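Local coordinates for protein D-threo-3-hydroxyaspartate dehydratase (Delftia, PDB 3WQC) that catalyses the pyridoxal-5'-phosphate- and divalent-metal-dependent deamination of D-threo-3-hydroxyaspartate to oxaloacetate and ammonium, at residues L253-N257 with I258-A262; G298-Q302 with K303-G307; L27-M30 with Q31-I34; L198-R201 with E202-C206; A35-Q38 with Q39-A43. All coordinates share one frame; numbering follows the deposited sequence. Where two conformers were deposited one is given.

How the contacts relate
All five contacts are local, each within one unbroken run of chain, so none closes a long loop and none nests in or crosses another. From the N terminus, contact 3 and then contact 5 take successive turns of helix 27-44, their centres about 13 Å apart. Contact 4 follows on helix 192-215, still in the barrel domain. Contact 1 ends helix 253-258 and turns toward strand 268-278, while contact 2 is a turn in the loop before strand 310-312. Contact 1 is the junction: the loop after its helix touches contact 5, and the helix itself touches contact 2. Contact 4 touches none of the others.

Contact 1 (L253-N257 with I258-A262); sequences LVMRN and IGVCA
With its SG set between the backbone N and the carbonyl carbon (chi1 66°), Cys261 turns its sulfur back onto the last turn of the helix, where SG lies 3.5 Å from Arg256 N and 3.8 Å from Met255 CB. Val260, at chi1 -62°, places CG2 in the corresponding position, 3.6 Å from Met255 O. Ile258 reaches back along the helix instead, and its CD1 meets Val254 CG1 at 3.9 Å, the two side chains crossing at a slant. Ile258 CD1 also approaches the end of Met255, but that methionine occupies two conformers and the contact is doubtful.

The backbone gives the firmest evidence for how the helix ends. Met255 O accepts from Gly259 N at 3.0 Å and from Val260 N at 3.3 Å, the two donors arriving from opposite faces of its carbonyl plane. The second bond, together with positive phi at Gly259, defines a Schellman motif with Gly259 as its C-prime residue.

On another side of the helix, Arg256 NH1 donates to Asn257 OD1 at 2.8 Å, the oxygen lying in the guanidinium plane; NH1 also bonds Gln304 OE1. The double grip on Met255 O satisfies that carbonyl and fixes where the helix ends, while the charge of Arg256 would probably polarise the Asn257 amide that it bonds.

Contact 2 (G298-Q302 with K303-G307); sequences GTARQ and KQDFG
Thr299 OG1 accepts the backbone N-H of Phe306 at 3.0 Å, a nearly straight bond (165° at the hydrogen) that joins the two ends of this turn. The threonine's chi1 of 66° is what makes it possible: OG1 stands between its own N and carbonyl carbon and faces the returning chain, while CG2 is left anti to the carbonyl carbon. From there CG2 reaches the edge of the Phe306 ring near its plane, 4.0 Å from CD2. The same hydroxyl also bonds OD1 of Asn360, so this buried group is held from two directions.

The Phe306 ring has Gln304 CG over one face, 3.7 Å above its plane and toward the rim. Thus two aliphatic groups border the ring, one at an edge and one over a face.

Asp305 holds CG anti to the backbone N (chi1 -178°), which carries the carboxylate past Ala300, its OD1 lying 3.7 Å from Ala300 CA. OD1 then receives Gly307 N at 2.9 Å, from well above the carboxylate plane, and makes a salt bridge with Arg297. Gln302, extended beyond CG, leaves the turn altogether: its OE1 accepts from Asn257 ND2 and its NE2 donates to Val254 O, both on helix 253-258.

In the backbone, Gln302 N bonds to Thr299 O at 3.0 Å, tightening the first half of the turn. The Asp305 OD1 to Gly307 N bond makes residues 305-307 an Asx turn, here set in the loop that leads to strand 310-312.

Contact 3 (L27-M30 with Q31-I34); sequences LDRM and QRNI
Gln31 N donates to Leu27 O at 2.9 Å (161° at the hydrogen), among the shortest sound polar bonds of these two helical turns. Three more i to i+4 bonds follow it in step, the last from Ile34 N to Met30 O at 2.9 Å.

The Gln31 side chain stays close to this backbone, with CG 3.5 Å from Leu27 O. Met30 and Ile34 lie side by side and point the same way. Met30 runs out with CG anti to its N (chi1 -177°) and folds only at its thioether, so that both its CG (4.0 Å) and its CE (4.1 Å) come near Ile34 CD1. This apolar pair faces helix 58-66, where both residues touch Ala63.

Arg32 runs out to CD and then bends: chi3 (-130°) swings its guanidinium back over the preceding turn. Asp28 O, which accepts from Arg32 N, lies under one face, 3.3 Å from the plane, without bonding NE. NH1 passes 3.7 Å from Arg29 CG. NH2 is too close to a neighbour in the model, leaving the long salt bridge to Asp28 OD2 and the guanidinium's fine placing less certain. Arg29 extends away to bond Val266 O. Asn33 uses ND2 on two carbonyls, those of Val249 and Asp265, which holds its amide in place.

Apolar Met30 and Ile34 on one side and charged Asp28, Arg29 and Arg32 on another make the helix amphipathic. Helix 27-44 connects strand 22-26 of the mixed sheet to strand 47-48 of the parallel one, consistent with the alanine racemase-like fold type III of pyridoxal-phosphate enzymes.

Contact 4 (L198-R201 with E202-C206); sequences LAER and ERAGC
Arg203 reaches back one helical turn to Glu200, and its path can be followed atom by atom. CB packs against the backbone, 3.6 Å from Ala199 O. The chain then runs out to CD, 3.8 Å from Glu200 OE2, where a bend at chi3 (66°) turns the guanidinium side-on to the carboxylate. NE donates to OE2 of Glu200 at 2.9 Å and NH2 to OE1 of the same residue at 2.8 Å, both bonds nearly straight (173° and 174°). Each nitrogen takes one oxygen, on its syn side though somewhat out of the carboxylate plane, which makes the salt bridge bidentate. NH1, the remaining nitrogen, bonds Asp238 O. Glu200 OE1 has a second cation in Arg236, which probably stabilises its negative charge.

Glu202 extends from another side of the helix. A water donates to its OE1 and to Ala199 O, each at 2.9 Å, while OE2 accepts from Ala183 N.

The segments lie on helix 192-215, which links the adjacent parallel strands 175-180 and 222-225 in a beta-alpha-beta crossover of the barrel. Glu202 and Cys206 face strand 222-225, touching Val225, whereas Arg203 reaches the loop after helix 228-233.

Contact 5 (A35-Q38 with Q39-A43); sequences ARMQ and QRMDA
Among the backbone bonds that join these two turns, Gln39 N to Ala35 O is the shortest at 2.8 Å. Those from Arg40, Met41 and Asp42 to Arg36, Met37 and Gln38 continue the i to i+4 pattern without a break.

The polar side-chain bond spans the same four residues with donor and acceptor reversed. Gln38 NE2 donates to Asp42 OD1 at 3.0 Å, with 161° at the hydrogen. On the donor side the geometry is good, since OD1 lies close to the amide plane; on the acceptor side NE2 comes from well above the carboxylate plane, the two flat groups being turned 41° apart. A bend at chi2 (61°) brings the amide of Gln38 forward along the helix to that oxygen. Gln39, extended beyond CG, lies along the preceding turn: its CG is only 3.0 Å from Ala35 O, and NE2 ends 3.9 Å from Ala35 CB.

These turns form the second half of helix 27-44, which leads into strand 47-48 of the TIM-barrel-like domain. Its inner side is apolar: Met37 and Met41 run side by side, SD of Met37 lying 4.2 Å from CE of Met41, and both touch Leu48. CG of Met41 is also 3.4 Å from Met37 O. The side chain of Met37 comes within about 6 Å of the bound pyridoxal phosphate.

The two arginines find their partners beyond the helix. Arg36 NH1 bonds Val260 O, in the turn after helix 253-258, and Arg40 NH2 bonds Ala234 O, just past helix 228-233.

Contact 1 (L253-N257 with I258-A262)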
loop_
_atom_site.group_PDB
_atom_site.type_symbol
_atom_site.label_atom_id
_atom_site.label_comp_id
_atom_site.label_asym_id
_atom_site.label_seq_id
_atom_site.Cartn_x
_atom_site.Cartn_y
_atom_site.Cartn_z
ATOM N N LEU B 253 3.140 -3.454 15.404
ATOM C CA LEU B 253 4.421 -3.304 16.079
ATOM C C LEU B 253 4.770 -1.853 16.433
ATOM O O LEU B 253 5.458 -1.592 17.423
ATOM C CB LEU B 253 5.560 -3.858 15.220
ATOM C CG LEU B 253 5.407 -5.414 15.014
ATOM C CD1 LEU B 253 6.382 -5.808 13.894
ATOM C CD2 LEU B 253 5.731 -6.127 16.332
ATOM N N VAL B 254 4.242 -0.896 15.659
ATOM C CA VAL B 254 4.392 0.537 16.055
ATOM C C VAL B 254 3.692 0.727 17.429
ATOM O O VAL B 254 4.291 1.354 18.313
ATOM C CB VAL B 254 3.782 1.452 14.980
ATOM C CG1 VAL B 254 3.485 2.846 15.533
ATOM C CG2 VAL B 254 4.795 1.528 13.845
ATOM N N MET B 255 2.513 0.170 17.655
ATOM C CA MET B 255 1.813 0.279 18.958
ATOM C C MET B 255 2.583 -0.443 20.043
ATOM O O MET B 255 2.662 0.048 21.198
ATOM C CB MET B 255 0.377 -0.266 18.933
ATOM C CG MET B 255 -0.577 0.599 18.091
ATOM S SD MET B 255 -0.961 2.207 18.821
ATOM C CE MET B 255 -0.437 3.436 17.622
ATOM N N ARG B 256 3.137 -1.609 19.729
ATOM C CA ARG B 256 3.970 -2.364 20.693
ATOM C C ARG B 256 5.144 -1.462 21.129
ATOM O O ARG B 256 5.447 -1.338 22.358
ATOM C CB ARG B 256 4.508 -3.636 20.020
ATOM C CG ARG B 256 5.348 -4.473 20.978
ATOM C CD ARG B 256 6.830 -4.070 20.852
ATOM N NE ARG B 256 7.716 -5.028 21.513
ATOM C CZ ARG B 256 9.049 -4.886 21.591
ATOM N NH1 ARG B 256 9.683 -3.823 21.043
ATOM N NH2 ARG B 256 9.764 -5.836 22.212
ATOM N N ASN B 257 5.822 -0.776 20.187
ATOM C CA ASN B 257 6.931 0.068 20.517
ATOM C C ASN B 257 6.525 1.341 21.301
ATOM O O ASN B 257 7.316 1.838 22.146
ATOM C CB ASN B 257 7.701 0.471 19.308
ATOM C CG ASN B 257 8.610 -0.637 18.806
ATOM O OD1 ASN B 257 9.004 -1.520 19.602
ATOM N ND2 ASN B 257 9.063 -0.529 17.544
ATOM N N ILE B 258 5.315 1.855 21.039
ATOM C CA ILE B 258 4.818 3.008 21.797
ATOM C C ILE B 258 4.598 2.555 23.245
ATOM O O ILE B 258 4.752 3.390 24.181
ATOM C CB ILE B 258 3.486 3.558 21.163
ATOM C CG1 ILE B 258 3.891 4.306 19.897
ATOM C CG2 ILE B 258 2.774 4.573 22.134
ATOM C CD1 ILE B 258 2.665 4.494 18.967
ATOM N N GLY B 259 4.240 1.282 23.438
ATOM C CA GLY B 259 4.149 0.668 24.772
ATOM C C GLY B 259 2.750 0.404 25.226
ATOM O O GLY B 259 2.551 0.154 26.416
ATOM N N VAL B 260 1.778 0.485 24.321
ATOM C CA VAL B 260 0.364 0.337 24.693
ATOM C C VAL B 260 -0.141 -1.077 24.402
ATOM O O VAL B 260 -1.307 -1.396 24.737
ATOM C CB VAL B 260 -0.508 1.416 24.063
ATOM C CG1 VAL B 260 -0.035 2.826 24.590
ATOM C CG2 VAL B 260 -0.472 1.328 22.534
ATOM N N CYS B 261 0.725 -1.977 23.874
ATOM C CA CYS B 261 0.305 -3.370 23.773
ATOM C C CYS B 261 1.628 -4.172 23.751
ATOM O O CYS B 261 2.737 -3.618 23.635
ATOM C CB CYS B 261 -0.499 -3.650 22.470
ATOM S SG CYS B 261 0.441 -3.488 20.962
ATOM N N ALA B 262 1.496 -5.484 23.766
ATOM C CA ALA B 262 2.652 -6.390 23.534
ATOM C C ALA B 262 2.497 -7.005 22.162
ATOM O O ALA B 262 1.385 -7.002 21.628
ATOM C CB ALA B 262 2.608 -7.497 24.528
#

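Contact 2 (G298-Q302 with K303-G307)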
loop_
_atom_site.group_PDB
_atom_site.type_symbol
_atom_site.label_atom_id
_atom_site.label_comp_id
_atom_site.label_asym_id
_atom_site.label_seq_id
_atom_site.Cartn_x
_atom_site.Cartn_y
_atom_site.Cartn_z
ATOM N N GLY B 298 7.182 2.268 9.980
ATOM C CA GLY B 298 7.091 3.106 11.185
ATOM C C GLY B 298 7.977 2.683 12.326
ATOM O O GLY B 298 8.349 3.542 13.149
ATOM N N THR B 299 8.370 1.382 12.413
ATOM C CA THR B 299 9.231 0.986 13.514
ATOM C C THR B 299 10.676 1.427 13.316
ATOM O O THR B 299 11.458 1.350 14.318
ATOM C CB THR B 299 9.183 -0.524 13.761
ATOM O OG1 THR B 299 9.753 -1.242 12.626
ATOM C CG2 THR B 299 7.732 -0.997 14.081
ATOM N N ALA B 300 11.056 1.914 12.112
ATOM C CA ALA B 300 12.467 2.255 11.811
ATOM C C ALA B 300 13.040 3.294 12.770
ATOM O O ALA B 300 14.205 3.192 13.150
ATOM C CB ALA B 300 12.682 2.722 10.400
ATOM N N ARG B 301 12.236 4.205 13.218
ATOM C CA ARG B 301 12.780 5.250 14.111
ATOM C C ARG B 301 12.471 4.978 15.594
ATOM O O ARG B 301 12.759 5.821 16.456
ATOM C CB ARG B 301 12.144 6.577 13.774
ATOM C CG ARG B 301 10.600 6.569 13.953
ATOM C CD ARG B 301 9.927 5.725 12.878
ATOM N NE ARG B 301 10.404 6.169 11.551
ATOM C CZ ARG B 301 9.771 7.042 10.761
ATOM N NH1 ARG B 301 8.597 7.565 11.087
ATOM N NH2 ARG B 301 10.319 7.375 9.610
ATOM N N GLN B 302 11.809 3.890 15.922
ATOM C CA GLN B 302 11.393 3.610 17.266
ATOM C C GLN B 302 12.484 2.816 18.004
ATOM O O GLN B 302 13.565 2.611 17.440
ATOM C CB GLN B 302 10.094 2.815 17.266
ATOM C CG GLN B 302 8.911 3.619 16.714
ATOM C CD GLN B 302 7.669 2.798 16.898
ATOM O OE1 GLN B 302 7.566 1.677 16.308
ATOM N NE2 GLN B 302 6.652 3.315 17.621
ATOM N N LYS B 303 12.215 2.362 19.233
ATOM C CA LYS B 303 13.247 1.743 20.045
ATOM C C LYS B 303 13.695 0.399 19.485
ATOM O O LYS B 303 14.772 -0.064 19.804
ATOM C CB LYS B 303 12.791 1.567 21.527
ATOM C CG LYS B 303 11.601 0.572 21.769
ATOM C CD LYS B 303 10.951 0.660 23.169
ATOM C CE LYS B 303 10.012 -0.509 23.423
ATOM N NZ LYS B 303 9.503 -0.419 24.833
ATOM N N GLN B 304 12.856 -0.247 18.700
ATOM C CA GLN B 304 13.210 -1.520 18.101
ATOM C C GLN B 304 12.703 -1.558 16.639
ATOM O O GLN B 304 11.489 -1.498 16.366
ATOM C CB GLN B 304 12.601 -2.668 18.901
ATOM C CG GLN B 304 13.066 -3.989 18.242
ATOM C CD GLN B 304 12.846 -5.178 19.179
ATOM O OE1 GLN B 304 12.304 -5.035 20.277
ATOM N NE2 GLN B 304 13.250 -6.330 18.755
ATOM N N ASP B 305 13.651 -1.655 15.721
ATOM C CA ASP B 305 13.302 -1.666 14.276
ATOM C C ASP B 305 12.961 -3.087 13.870
ATOM O O ASP B 305 13.822 -4.004 14.042
ATOM C CB ASP B 305 14.524 -1.133 13.516
ATOM C CG ASP B 305 14.313 -1.048 12.020
ATOM O OD1 ASP B 305 13.235 -1.398 11.528
ATOM O OD2 ASP B 305 15.220 -0.543 11.362
ATOM N N PHE B 306 11.751 -3.316 13.376
ATOM C CA PHE B 306 11.326 -4.672 12.966
ATOM C C PHE B 306 11.400 -4.845 11.420
ATOM O O PHE B 306 10.783 -5.801 10.924
ATOM C CB PHE B 306 9.921 -4.940 13.488
ATOM C CG PHE B 306 9.880 -5.145 14.981
ATOM C CD1 PHE B 306 10.168 -6.425 15.528
ATOM C CD2 PHE B 306 9.498 -4.114 15.837
ATOM C CE1 PHE B 306 10.034 -6.636 16.920
ATOM C CE2 PHE B 306 9.397 -4.314 17.213
ATOM C CZ PHE B 306 9.677 -5.568 17.762
ATOM N N GLY B 307 12.069 -3.969 10.688
ATOM C CA GLY B 307 12.164 -4.094 9.203
ATOM C C GLY B 307 10.756 -4.077 8.659
ATOM O O GLY B 307 9.941 -3.255 9.119
#

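Contact 3 (L27-M30 with Q31-I34)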
loop_
_atom_site.group_PDB
_atom_site.type_symbol
_atom_site.label_atom_id
_atom_site.label_comp_id
_atom_site.label_asym_id
_atom_site.label_seq_id
_atom_site.Cartn_x
_atom_site.Cartn_y
_atom_site.Cartn_z
ATOM N N LEU B 27 -9.145 -14.059 15.622
ATOM C CA LEU B 27 -10.389 -13.530 16.211
ATOM C C LEU B 27 -10.339 -13.455 17.716
ATOM O O LEU B 27 -10.915 -12.510 18.289
ATOM C CB LEU B 27 -11.633 -14.305 15.765
ATOM C CG LEU B 27 -11.905 -14.128 14.241
ATOM C CD1 LEU B 27 -12.976 -15.125 13.831
ATOM C CD2 LEU B 27 -12.384 -12.646 14.003
ATOM N N ASP B 28 -9.688 -14.401 18.386
ATOM C CA ASP B 28 -9.658 -14.345 19.853
ATOM C C ASP B 28 -8.855 -13.120 20.323
ATOM O O ASP B 28 -9.285 -12.415 21.269
ATOM C CB ASP B 28 -9.086 -15.676 20.402
ATOM C CG ASP B 28 -10.140 -16.900 20.275
ATOM O OD1 ASP B 28 -11.198 -16.892 19.526
ATOM O OD2 ASP B 28 -9.891 -17.919 20.948
ATOM N N ARG B 29 -7.704 -12.817 19.641
ATOM C CA ARG B 29 -6.937 -11.596 20.013
ATOM C C ARG B 29 -7.734 -10.361 19.665
ATOM O O ARG B 29 -7.744 -9.395 20.461
ATOM C CB ARG B 29 -5.628 -11.514 19.246
ATOM C CG ARG B 29 -4.639 -12.565 19.750
ATOM C CD ARG B 29 -3.310 -12.441 19.002
ATOM N NE ARG B 29 -2.319 -13.424 19.508
ATOM C CZ ARG B 29 -1.012 -13.341 19.208
ATOM N NH1 ARG B 29 -0.487 -12.307 18.479
ATOM N NH2 ARG B 29 -0.194 -14.245 19.713
ATOM N N MET B 30 -8.414 -10.366 18.507
ATOM C CA MET B 30 -9.237 -9.171 18.091
ATOM C C MET B 30 -10.350 -8.947 19.159
ATOM O O MET B 30 -10.551 -7.769 19.625
ATOM C CB MET B 30 -9.920 -9.363 16.752
ATOM C CG MET B 30 -10.704 -8.145 16.280
ATOM S SD MET B 30 -11.786 -8.504 14.896
ATOM C CE MET B 30 -13.168 -9.450 15.644
ATOM N N GLN B 31 -11.018 -9.993 19.622
ATOM C CA GLN B 31 -12.068 -9.797 20.650
ATOM C C GLN B 31 -11.516 -9.289 21.959
ATOM O O GLN B 31 -12.166 -8.436 22.599
ATOM C CB GLN B 31 -12.771 -11.118 20.892
ATOM C CG GLN B 31 -13.784 -11.258 19.801
ATOM C CD GLN B 31 -14.947 -10.188 19.814
ATOM O OE1 GLN B 31 -15.548 -10.058 18.844
ATOM N NE2 GLN B 31 -15.250 -9.530 20.941
ATOM N N ARG B 32 -10.307 -9.711 22.369
ATOM C CA ARG B 32 -9.656 -9.193 23.629
ATOM C C ARG B 32 -9.394 -7.713 23.415
ATOM O O ARG B 32 -9.559 -6.914 24.329
ATOM C CB ARG B 32 -8.304 -9.858 24.010
ATOM C CG ARG B 32 -8.472 -11.218 24.732
ATOM C CD ARG B 32 -7.208 -12.066 24.703
ATOM N NE ARG B 32 -7.767 -13.335 24.226
ATOM C CZ ARG B 32 -7.202 -14.185 23.365
ATOM N NH1 ARG B 32 -5.969 -13.961 22.895
ATOM N NH2 ARG B 32 -7.895 -15.244 22.950
ATOM N N ASN B 33 -8.907 -7.310 22.234
ATOM C CA ASN B 33 -8.606 -5.855 22.005
ATOM C C ASN B 33 -9.892 -5.030 22.050
ATOM O O ASN B 33 -9.884 -3.934 22.622
ATOM C CB ASN B 33 -7.952 -5.738 20.603
ATOM C CG ASN B 33 -6.556 -6.344 20.541
ATOM O OD1 ASN B 33 -5.897 -6.586 21.581
ATOM N ND2 ASN B 33 -6.072 -6.609 19.297
ATOM N N ILE B 34 -10.955 -5.555 21.452
ATOM C CA ILE B 34 -12.266 -4.881 21.396
ATOM C C ILE B 34 -12.729 -4.665 22.839
ATOM O O ILE B 34 -13.168 -3.562 23.234
ATOM C CB ILE B 34 -13.292 -5.656 20.512
ATOM C CG1 ILE B 34 -12.860 -5.454 19.064
ATOM C CG2 ILE B 34 -14.726 -5.252 20.805
ATOM C CD1 ILE B 34 -13.689 -6.246 18.067
#

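Contact 4 (L198-R201 with E202-C206)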
loop_
_atom_site.group_PDB
_atom_site.type_symbol
_atom_site.label_atom_id
_atom_site.label_comp_id
_atom_site.label_asym_id
_atom_site.label_seq_id
_atom_site.Cartn_x
_atom_site.Cartn_y
_atom_site.Cartn_z
ATOM N N LEU B 198 0.238 13.850 27.250
ATOM C CA LEU B 198 -0.312 14.274 25.934
ATOM C C LEU B 198 -1.820 14.033 25.950
ATOM O O LEU B 198 -2.539 14.869 25.423
ATOM C CB LEU B 198 0.424 13.545 24.784
ATOM C CG LEU B 198 -0.213 13.892 23.395
ATOM C CD1 LEU B 198 -0.072 15.375 23.042
ATOM C CD2 LEU B 198 0.467 12.977 22.403
ATOM N N ALA B 199 -2.294 12.925 26.557
ATOM C CA ALA B 199 -3.729 12.625 26.593
ATOM C C ALA B 199 -4.395 13.794 27.322
ATOM O O ALA B 199 -5.535 14.183 26.958
ATOM C CB ALA B 199 -4.022 11.271 27.211
ATOM N N GLU B 200 -3.799 14.237 28.438
ATOM C CA GLU B 200 -4.370 15.411 29.221
ATOM C C GLU B 200 -4.347 16.713 28.361
ATOM O O GLU B 200 -5.343 17.472 28.383
ATOM C CB GLU B 200 -3.625 15.602 30.524
ATOM C CG GLU B 200 -4.056 16.874 31.263
ATOM C CD GLU B 200 -5.510 16.977 31.639
ATOM O OE1 GLU B 200 -5.903 18.154 31.900
ATOM O OE2 GLU B 200 -6.300 15.983 31.646
ATOM N N ARG B 201 -3.283 16.966 27.597
ATOM C CA ARG B 201 -3.223 18.166 26.705
ATOM C C ARG B 201 -4.337 18.052 25.645
ATOM O O ARG B 201 -5.005 19.060 25.302
ATOM C CB ARG B 201 -1.863 18.248 26.000
ATOM C CG ARG B 201 -1.573 19.329 25.011
ATOM C CD ARG B 201 -0.046 19.295 24.587
ATOM N NE ARG B 201 0.102 20.076 23.403
ATOM C CZ ARG B 201 0.367 21.370 23.417
ATOM N NH1 ARG B 201 0.591 21.995 24.583
ATOM N NH2 ARG B 201 0.486 22.020 22.276
ATOM N N GLU B 202 -4.544 16.851 25.082
ATOM C CA GLU B 202 -5.583 16.654 24.033
ATOM C C GLU B 202 -6.992 16.919 24.643
ATOM O O GLU B 202 -7.815 17.655 24.081
ATOM C CB GLU B 202 -5.458 15.183 23.554
ATOM C CG GLU B 202 -6.432 14.871 22.423
ATOM C CD GLU B 202 -6.453 13.395 21.977
ATOM O OE1 GLU B 202 -6.250 12.466 22.818
ATOM O OE2 GLU B 202 -6.768 13.146 20.765
ATOM N N ARG B 203 -7.256 16.340 25.853
ATOM C CA ARG B 203 -8.545 16.535 26.526
ATOM C C ARG B 203 -8.702 18.010 26.812
ATOM O O ARG B 203 -9.762 18.607 26.533
ATOM C CB ARG B 203 -8.603 15.738 27.882
ATOM C CG ARG B 203 -9.930 15.803 28.598
ATOM C CD ARG B 203 -9.748 15.586 30.102
ATOM N NE ARG B 203 -8.971 16.714 30.740
ATOM C CZ ARG B 203 -9.470 17.959 30.960
ATOM N NH1 ARG B 203 -10.770 18.252 30.797
ATOM N NH2 ARG B 203 -8.625 18.869 31.485
ATOM N N ALA B 204 -7.698 18.591 27.471
ATOM C CA ALA B 204 -7.810 20.022 27.936
ATOM C C ALA B 204 -8.013 20.967 26.768
ATOM O O ALA B 204 -8.857 21.885 26.831
ATOM C CB ALA B 204 -6.553 20.431 28.729
ATOM N N GLY B 205 -7.317 20.730 25.650
ATOM C CA GLY B 205 -7.432 21.640 24.512
ATOM C C GLY B 205 -8.794 21.475 23.825
ATOM O O GLY B 205 -9.390 22.494 23.431
ATOM N N CYS B 206 -9.318 20.240 23.678
ATOM C CA CYS B 206 -10.617 20.108 23.001
ATOM C C CYS B 206 -11.702 20.743 23.871
ATOM O O CYS B 206 -12.616 21.375 23.371
ATOM C CB CYS B 206 -10.838 18.623 22.702
ATOM S SG CYS B 206 -11.947 18.463 21.292
HETATM O O HOH W 1 -7.291 12.392 25.474
#

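Contact 5 (A35-Q38 with Q39-A43)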
loop_
_atom_site.group_PDB
_atom_site.type_symbol
_atom_site.label_atom_id
_atom_site.label_comp_id
_atom_site.label_asym_id
_atom_site.label_seq_id
_atom_site.Cartn_x
_atom_site.Cartn_y
_atom_site.Cartn_z
ATOM N N ALA B 35 -12.683 -5.728 23.627
ATOM C CA ALA B 35 -13.190 -5.664 25.047
ATOM C C ALA B 35 -12.361 -4.714 25.844
ATOM O O ALA B 35 -12.892 -3.937 26.670
ATOM C CB ALA B 35 -13.082 -7.018 25.674
ATOM N N ARG B 36 -11.031 -4.759 25.670
ATOM C CA ARG B 36 -10.157 -3.913 26.473
ATOM C C ARG B 36 -10.512 -2.402 26.265
ATOM O O ARG B 36 -10.589 -1.600 27.230
ATOM C CB ARG B 36 -8.666 -4.137 26.188
ATOM C CG ARG B 36 -7.683 -3.121 26.864
ATOM C CD ARG B 36 -6.268 -3.398 26.452
ATOM N NE ARG B 36 -5.344 -2.410 26.994
ATOM C CZ ARG B 36 -4.145 -2.080 26.466
ATOM N NH1 ARG B 36 -3.664 -2.759 25.431
ATOM N NH2 ARG B 36 -3.385 -1.114 27.010
ATOM N N MET B 37 -10.654 -2.005 25.013
ATOM C CA MET B 37 -10.941 -0.597 24.736
ATOM C C MET B 37 -12.301 -0.235 25.225
ATOM O O MET B 37 -12.436 0.845 25.851
ATOM C CB MET B 37 -10.798 -0.328 23.206
ATOM C CG MET B 37 -10.981 1.165 22.832
ATOM S SD MET B 37 -9.698 2.270 23.517
ATOM C CE MET B 37 -8.261 1.888 22.453
ATOM N N GLN B 38 -13.328 -1.029 24.934
ATOM C CA GLN B 38 -14.688 -0.675 25.324
ATOM C C GLN B 38 -14.737 -0.591 26.851
ATOM O O GLN B 38 -15.388 0.321 27.419
ATOM C CB GLN B 38 -15.748 -1.672 24.842
ATOM C CG GLN B 38 -17.202 -1.222 25.090
ATOM C CD GLN B 38 -17.554 0.082 24.352
ATOM O OE1 GLN B 38 -17.462 0.153 23.128
ATOM N NE2 GLN B 38 -18.008 1.145 25.094
ATOM N N GLN B 39 -14.104 -1.550 27.567
ATOM C CA GLN B 39 -14.154 -1.507 29.036
ATOM C C GLN B 39 -13.488 -0.207 29.558
ATOM O O GLN B 39 -13.905 0.371 30.573
ATOM C CB GLN B 39 -13.430 -2.746 29.631
ATOM C CG GLN B 39 -14.292 -3.961 29.354
ATOM C CD GLN B 39 -13.619 -5.295 29.579
ATOM O OE1 GLN B 39 -12.441 -5.385 30.045
ATOM N NE2 GLN B 39 -14.369 -6.387 29.250
ATOM N N ARG B 40 -12.391 0.209 28.948
ATOM C CA ARG B 40 -11.699 1.398 29.406
ATOM C C ARG B 40 -12.590 2.620 29.220
ATOM O O ARG B 40 -12.691 3.501 30.128
ATOM C CB ARG B 40 -10.329 1.598 28.726
ATOM C CG ARG B 40 -9.707 2.831 29.297
ATOM C CD ARG B 40 -8.302 2.920 28.907
ATOM N NE ARG B 40 -7.558 3.400 30.031
ATOM C CZ ARG B 40 -7.317 4.673 30.360
ATOM N NH1 ARG B 40 -6.580 4.784 31.485
ATOM N NH2 ARG B 40 -7.759 5.790 29.615
ATOM N N MET B 41 -13.253 2.697 28.071
ATOM C CA MET B 41 -14.172 3.839 27.843
ATOM C C MET B 41 -15.388 3.834 28.780
ATOM O O MET B 41 -15.771 4.880 29.312
ATOM C CB MET B 41 -14.610 3.927 26.404
ATOM C CG MET B 41 -13.403 4.053 25.438
ATOM S SD MET B 41 -12.371 5.489 25.830
ATOM C CE MET B 41 -10.928 4.818 26.586
ATOM N N ASP B 42 -15.939 2.644 29.075
ATOM C CA ASP B 42 -17.059 2.503 30.022
ATOM C C ASP B 42 -16.561 2.982 31.385
ATOM O O ASP B 42 -17.291 3.761 32.066
ATOM C CB ASP B 42 -17.489 1.053 30.080
ATOM C CG ASP B 42 -18.221 0.592 28.835
ATOM O OD1 ASP B 42 -18.674 1.393 27.987
ATOM O OD2 ASP B 42 -18.329 -0.639 28.694
ATOM N N ALA B 43 -15.300 2.657 31.743
ATOM C CA ALA B 43 -14.761 3.054 33.068
ATOM C C ALA B 43 -14.617 4.597 33.180
ATOM O O ALA B 43 -14.772 5.171 34.292
ATOM C CB ALA B 43 -13.443 2.352 33.373
#